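Nuclear protein localization protein 4 homolog (Drosophila melanogaster, PDB 4RV0) is probably part of a complex that binds ubiquitinated proteins and exports misfolded ones from the ER for degradation, represented here by its ubiquitin-like domain. Local coordinates at residues B[21-26]-B[32-37]; B[36-41]-B[45-50]. All coordinates share one frame; numbering follows the deposited sequence.

Contact 1 of 2, residues B[21-26]-B[32-37]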
loop_
_atom_site.group_PDB
_atom_site.type_symbol
_atom_site.label_atom_id
_atom_site.label_comp_id
_atom_site.label_asym_id
_atom_site.label_seq_id
_atom_site.Cartn_x
_atom_site.Cartn_y
_atom_site.Cartn_z
ATOM N N LYS B 21 10.773 0.778 0.647
ATOM C CA LYS B 21 12.012 1.124 -0.045
ATOM C C LYS B 21 12.384 0.017 -1.003
ATOM O O LYS B 21 12.427 -1.158 -0.625
ATOM C CB LYS B 21 13.142 1.361 0.972
ATOM C CG LYS B 21 14.556 1.512 0.368
ATOM C CD LYS B 21 14.690 2.768 -0.461
ATOM C CE LYS B 21 14.612 4.035 0.393
ATOM N NZ LYS B 21 14.672 5.261 -0.484
ATOM N N ARG B 22 12.633 0.397 -2.250
ATOM C CA ARG B 22 13.020 -0.559 -3.273
ATOM C C ARG B 22 14.530 -0.729 -3.341
ATOM O O ARG B 22 15.265 0.246 -3.534
ATOM C CB ARG B 22 12.467 -0.143 -4.641
ATOM C CG ARG B 22 10.969 -0.343 -4.745
ATOM C CD ARG B 22 10.464 -0.224 -6.177
ATOM N NE ARG B 22 9.055 -0.593 -6.230
ATOM C CZ ARG B 22 8.375 -0.819 -7.344
ATOM N NH1 ARG B 22 8.967 -0.713 -8.536
ATOM N NH2 ARG B 22 7.100 -1.165 -7.264
ATOM N N ILE B 23 14.984 -1.970 -3.175
ATOM C CA ILE B 23 16.401 -2.288 -3.259
ATOM C C ILE B 23 16.667 -3.160 -4.473
ATOM O O ILE B 23 16.138 -4.272 -4.558
ATOM C CB ILE B 23 16.885 -3.071 -2.034
ATOM C CG1 ILE B 23 16.589 -2.317 -0.723
ATOM C CG2 ILE B 23 18.383 -3.429 -2.190
ATOM C CD1 ILE B 23 17.337 -0.996 -0.572
ATOM N N GLU B 24 17.494 -2.673 -5.394
ATOM C CA GLU B 24 17.933 -3.489 -6.522
ATOM C C GLU B 24 19.262 -4.141 -6.170
ATOM O O GLU B 24 20.220 -3.454 -5.782
ATOM C CB GLU B 24 18.051 -2.669 -7.807
ATOM C CG GLU B 24 16.730 -2.064 -8.264
ATOM C CD GLU B 24 16.866 -1.215 -9.516
ATOM O OE1 GLU B 24 18.011 -0.891 -9.909
ATOM O OE2 GLU B 24 15.821 -0.855 -10.098
ATOM N N ILE B 25 19.308 -5.465 -6.273
ATOM C CA ILE B 25 20.464 -6.230 -5.824
ATOM C C ILE B 25 20.610 -7.527 -6.625
ATOM O O ILE B 25 19.622 -8.132 -7.039
ATOM C CB ILE B 25 20.372 -6.496 -4.298
ATOM C CG1 ILE B 25 21.615 -7.217 -3.789
ATOM C CG2 ILE B 25 19.102 -7.272 -3.947
ATOM C CD1 ILE B 25 21.651 -7.333 -2.277
ATOM N N SER B 26 21.850 -7.944 -6.862
ATOM C CA SER B 26 22.094 -9.215 -7.524
ATOM C C SER B 26 21.639 -10.342 -6.616
ATOM O O SER B 26 21.920 -10.328 -5.422
ATOM C CB SER B 26 23.567 -9.383 -7.911
ATOM O OG SER B 26 23.779 -10.653 -8.507
ATOM N N LYS B 32 24.177 -10.351 3.864
ATOM C CA LYS B 32 24.842 -9.205 4.482
ATOM C C LYS B 32 24.858 -7.996 3.570
ATOM O O LYS B 32 24.677 -6.866 4.026
ATOM C CB LYS B 32 26.280 -9.508 4.924
ATOM C CG LYS B 32 26.963 -8.242 5.463
ATOM C CD LYS B 32 28.286 -8.516 6.126
ATOM C CE LYS B 32 28.943 -7.236 6.626
ATOM N NZ LYS B 32 29.345 -6.265 5.570
ATOM N N HIS B 33 25.078 -8.228 2.282
ATOM C CA HIS B 33 25.072 -7.130 1.338
ATOM C C HIS B 33 23.707 -6.460 1.291
ATOM O O HIS B 33 23.623 -5.243 1.140
ATOM C CB HIS B 33 25.523 -7.583 -0.052
ATOM C CG HIS B 33 25.615 -6.465 -1.045
ATOM N ND1 HIS B 33 25.074 -6.547 -2.302
ATOM C CD2 HIS B 33 26.172 -5.236 -0.949
ATOM C CE1 HIS B 33 25.299 -5.412 -2.958
ATOM N NE2 HIS B 33 25.957 -4.603 -2.144
ATOM N N LEU B 34 22.643 -7.250 1.429
ATOM C CA LEU B 34 21.289 -6.701 1.481
ATOM C C LEU B 34 21.163 -5.795 2.699
ATOM O O LEU B 34 20.671 -4.664 2.604
ATOM C CB LEU B 34 20.235 -7.812 1.524
ATOM C CG LEU B 34 18.758 -7.408 1.639
ATOM C CD1 LEU B 34 18.298 -6.544 0.465
ATOM C CD2 LEU B 34 17.871 -8.658 1.753
ATOM N N TYR B 35 21.634 -6.290 3.838
ATOM C CA TYR B 35 21.630 -5.501 5.067
ATOM C C TYR B 35 22.435 -4.213 4.897
ATOM O O TYR B 35 21.982 -3.133 5.290
ATOM C CB TYR B 35 22.145 -6.321 6.247
ATOM C CG TYR B 35 21.091 -7.157 6.955
ATOM C CD1 TYR B 35 20.488 -6.703 8.112
ATOM C CD2 TYR B 35 20.713 -8.409 6.466
ATOM C CE1 TYR B 35 19.536 -7.469 8.778
ATOM C CE2 TYR B 35 19.760 -9.188 7.124
ATOM C CZ TYR B 35 19.174 -8.705 8.278
ATOM O OH TYR B 35 18.223 -9.455 8.948
ATOM N N ASP B 36 23.628 -4.326 4.314
ATOM C CA ASP B 36 24.461 -3.151 4.062
ATOM C C ASP B 36 23.754 -2.179 3.113
ATOM O O ASP B 36 23.811 -0.962 3.299
ATOM C CB ASP B 36 25.843 -3.536 3.489
ATOM C CG ASP B 36 26.758 -4.221 4.515
ATOM O OD1 ASP B 36 26.617 -3.945 5.727
ATOM O OD2 ASP B 36 27.639 -5.020 4.096
ATOM N N SER B 37 23.110 -2.719 2.086
ATOM C CA SER B 37 22.358 -1.909 1.133
ATOM C C SER B 37 21.228 -1.138 1.826
ATOM O O SER B 37 21.014 0.052 1.566
ATOM C CB SER B 37 21.787 -2.793 0.030
ATOM O OG SER B 37 22.823 -3.440 -0.676
#
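Ile25 slides its side chain past that of His33 in the opposite direction, so that CD1 of Ile25 comes within 3.5 Å of ND1 of His33, at a slant to the imidazole. The same methyl goes on to touch the helix backbone, 3.8 Å from CA of Leu34. It gets that far because the isoleucine is fully extended: CG1 lies anti to the backbone N (chi1 -176°) and the outer bond continues straight on (chi2 172°). Two residues back along the strand, Ile23 uses its CG2 branch. Its CG2 touches two residues, 4.1 Å from CD1 of Leu34 and equally far from CB of Ser37, while the Ile23 and Leu34 side chains run at a slant to each other.

This is the strand-on-helix layer of the ubiquitin-like beta-grasp fold: strand 19-25, at the edge of the sheet, packs against helix 31-41, whose short segment runs at 137° to it. Leu34 also packs on Leu59 and Leu71 from neighbouring loops, and the backbones of Ile23 and Ile25 pair with Ile12 and Ile10 on strand 10-16. On the helix, Ser37 turns its hydroxyl back on its own chain and OG donates to O of His33 at 2.7 Å. That carbonyl also receives the amide of Ser37, the two donors arriving from opposite faces of its plane, and OG stands 3.6 Å above the His33 ring, displaced toward the rim. On the outward side of the strand, Arg22 forms a salt bridge with an acidic side chain of another protein's chain.

Contact 2 of 2, residues B[36-41]-B[45-50]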
loop_
_atom_site.group_PDB
_atom_site.type_symbol
_atom_site.label_atom_id
_atom_site.label_comp_id
_atom_site.label_asym_id
_atom_site.label_seq_id
_atom_site.Cartn_x
_atom_site.Cartn_y
_atom_site.Cartn_z
ATOM N N ASP B 36 23.628 -4.326 4.314
ATOM C CA ASP B 36 24.461 -3.151 4.062
ATOM C C ASP B 36 23.754 -2.179 3.113
ATOM O O ASP B 36 23.811 -0.962 3.299
ATOM C CB ASP B 36 25.843 -3.536 3.489
ATOM C CG ASP B 36 26.758 -4.221 4.515
ATOM O OD1 ASP B 36 26.617 -3.945 5.727
ATOM O OD2 ASP B 36 27.639 -5.020 4.096
ATOM N N SER B 37 23.110 -2.719 2.086
ATOM C CA SER B 37 22.358 -1.909 1.133
ATOM C C SER B 37 21.228 -1.138 1.826
ATOM O O SER B 37 21.014 0.052 1.566
ATOM C CB SER B 37 21.787 -2.793 0.030
ATOM O OG SER B 37 22.823 -3.440 -0.676
ATOM N N VAL B 38 20.507 -1.819 2.708
ATOM C CA VAL B 38 19.430 -1.171 3.436
ATOM C C VAL B 38 19.947 -0.055 4.337
ATOM O O VAL B 38 19.389 1.044 4.351
ATOM C CB VAL B 38 18.601 -2.189 4.236
ATOM C CG1 VAL B 38 17.577 -1.473 5.088
ATOM C CG2 VAL B 38 17.910 -3.160 3.277
ATOM N N GLN B 39 21.047 -0.325 5.040
ATOM C CA GLN B 39 21.663 0.653 5.933
ATOM C C GLN B 39 22.033 1.948 5.234
ATOM O O GLN B 39 21.793 3.042 5.753
ATOM C CB GLN B 39 22.913 0.038 6.579
ATOM C CG GLN B 39 23.802 1.015 7.347
ATOM C CD GLN B 39 23.167 1.520 8.634
ATOM O OE1 GLN B 39 22.132 1.012 9.064
ATOM N NE2 GLN B 39 23.826 2.477 9.290
ATOM N N ASN B 40 22.632 1.815 4.059
ATOM C CA ASN B 40 23.033 2.949 3.247
ATOM C C ASN B 40 21.845 3.724 2.652
ATOM O O ASN B 40 21.952 4.911 2.370
ATOM C CB ASN B 40 23.984 2.480 2.141
ATOM C CG ASN B 40 25.306 1.954 2.695
ATOM O OD1 ASN B 40 25.718 2.314 3.802
ATOM N ND2 ASN B 40 25.991 1.129 1.911
ATOM N N ALA B 41 20.734 3.033 2.428
ATOM C CA ALA B 41 19.545 3.651 1.833
ATOM C C ALA B 41 18.628 4.319 2.870
ATOM O O ALA B 41 17.819 5.187 2.538
ATOM C CB ALA B 41 18.776 2.619 1.029
ATOM N N ASP B 45 19.013 2.567 12.885
ATOM C CA ASP B 45 19.928 2.033 13.886
ATOM C C ASP B 45 19.813 0.521 13.766
ATOM O O ASP B 45 19.422 0.032 12.701
ATOM C CB ASP B 45 19.515 2.506 15.278
ATOM C CG ASP B 45 19.893 3.969 15.529
ATOM O OD1 ASP B 45 20.774 4.484 14.812
ATOM O OD2 ASP B 45 19.295 4.609 16.418
ATOM N N GLY B 46 20.211 -0.223 14.799
ATOM C CA GLY B 46 20.033 -1.668 14.803
ATOM C C GLY B 46 18.686 -2.157 14.294
ATOM O O GLY B 46 17.659 -1.909 14.912
ATOM N N PHE B 47 18.672 -2.765 13.111
ATOM C CA PHE B 47 17.433 -3.319 12.564
ATOM C C PHE B 47 17.548 -4.795 12.238
ATOM O O PHE B 47 18.640 -5.303 11.962
ATOM C CB PHE B 47 16.989 -2.563 11.308
ATOM C CG PHE B 47 17.929 -2.719 10.140
ATOM C CD1 PHE B 47 17.697 -3.683 9.162
ATOM C CD2 PHE B 47 19.044 -1.895 10.017
ATOM C CE1 PHE B 47 18.570 -3.817 8.075
ATOM C CE2 PHE B 47 19.911 -2.016 8.931
ATOM C CZ PHE B 47 19.675 -2.978 7.965
ATOM N N GLY B 48 16.411 -5.474 12.208
ATOM C CA GLY B 48 16.353 -6.808 11.635
ATOM C C GLY B 48 15.449 -6.801 10.409
ATOM O O GLY B 48 14.548 -5.969 10.307
ATOM N N LEU B 49 15.710 -7.709 9.473
ATOM C CA LEU B 49 14.845 -7.907 8.322
ATOM C C LEU B 49 14.155 -9.256 8.445
ATOM O O LEU B 49 14.790 -10.269 8.758
ATOM C CB LEU B 49 15.624 -7.830 7.007
ATOM C CG LEU B 49 16.311 -6.501 6.696
ATOM C CD1 LEU B 49 17.088 -6.602 5.425
ATOM C CD2 LEU B 49 15.282 -5.404 6.568
ATOM N N PHE B 50 12.854 -9.263 8.181
ATOM C CA PHE B 50 12.032 -10.445 8.375
ATOM C C PHE B 50 11.208 -10.767 7.142
ATOM O O PHE B 50 10.889 -9.884 6.337
ATOM C CB PHE B 50 11.127 -10.282 9.596
ATOM C CG PHE B 50 11.875 -10.136 10.893
ATOM C CD1 PHE B 50 12.001 -11.215 11.747
ATOM C CD2 PHE B 50 12.433 -8.924 11.261
ATOM C CE1 PHE B 50 12.679 -11.092 12.950
ATOM C CE2 PHE B 50 13.120 -8.795 12.458
ATOM C CZ PHE B 50 13.239 -9.880 13.305
HETATM O O HOH W 1 22.075 -0.259 11.217
#
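Val38 holds CG1 anti to its backbone N (chi1 174°), which sends that methyl to the Phe47 ring and leaves CG2 for Leu49. Phe47 takes the less common setting in which CG sits between the backbone N and the carbonyl carbon (chi1 66°), and its ring reaches in toward the helix. The far end of the ring receives the valine at a slant: CG1 of Val38 is 3.9 Å from CZ of Phe47, with CE1 just as near. CG2 of Val38 meets CD1 of Leu49 tip to tip at 4.1 Å.

Here the helix of the beta-grasp fold, 31-41, faces the run into the edge strand 48-50. Both Val38 and Leu49 also pack on Val14 and Leu79 of the inner strands, making this a corner of the core, whereas Gln39 lies at its exposed margin. A bend at chi2 brings the Gln39 amide almost into the plane of the Phe47 ring, the two planes only 2° apart, and OE1 of Gln39 comes to the ring edge, 3.8 Å from CE2 of Phe47. An alanine in place of Phe47 would take away the ring and is likely to leave Val38 CG1 without its main partner here and the Gln39 amide freer to turn. The same OE1 accepts a hydrogen bond from a water at 2.5 Å, and that water donates more weakly to O of Asp45, 3.1 Å away, spanning helix and loop.

Helix 31-41 serves both contacts, with Asp36 and Ser37 common to the two, and their centres lie about 9 Å apart. Contact 1 sets the helix against strand 19-25 and contact 2 against strand 48-50, the two outermost strands of the four in this chain's sheet, so one helix spans the sheet from edge to edge. Tyr35 joins them directly: its OH probably hydrogen-bonds to N of Leu49 at 3.1 Å, and its CD1 packs 3.5 Å from CE1 of Phe47. A second touch runs from CE of Lys21 to O of Ala41, 4.0 Å apart. The other protein chain, which reaches Arg22 on strand 19-25, touches neither segment of contact 2.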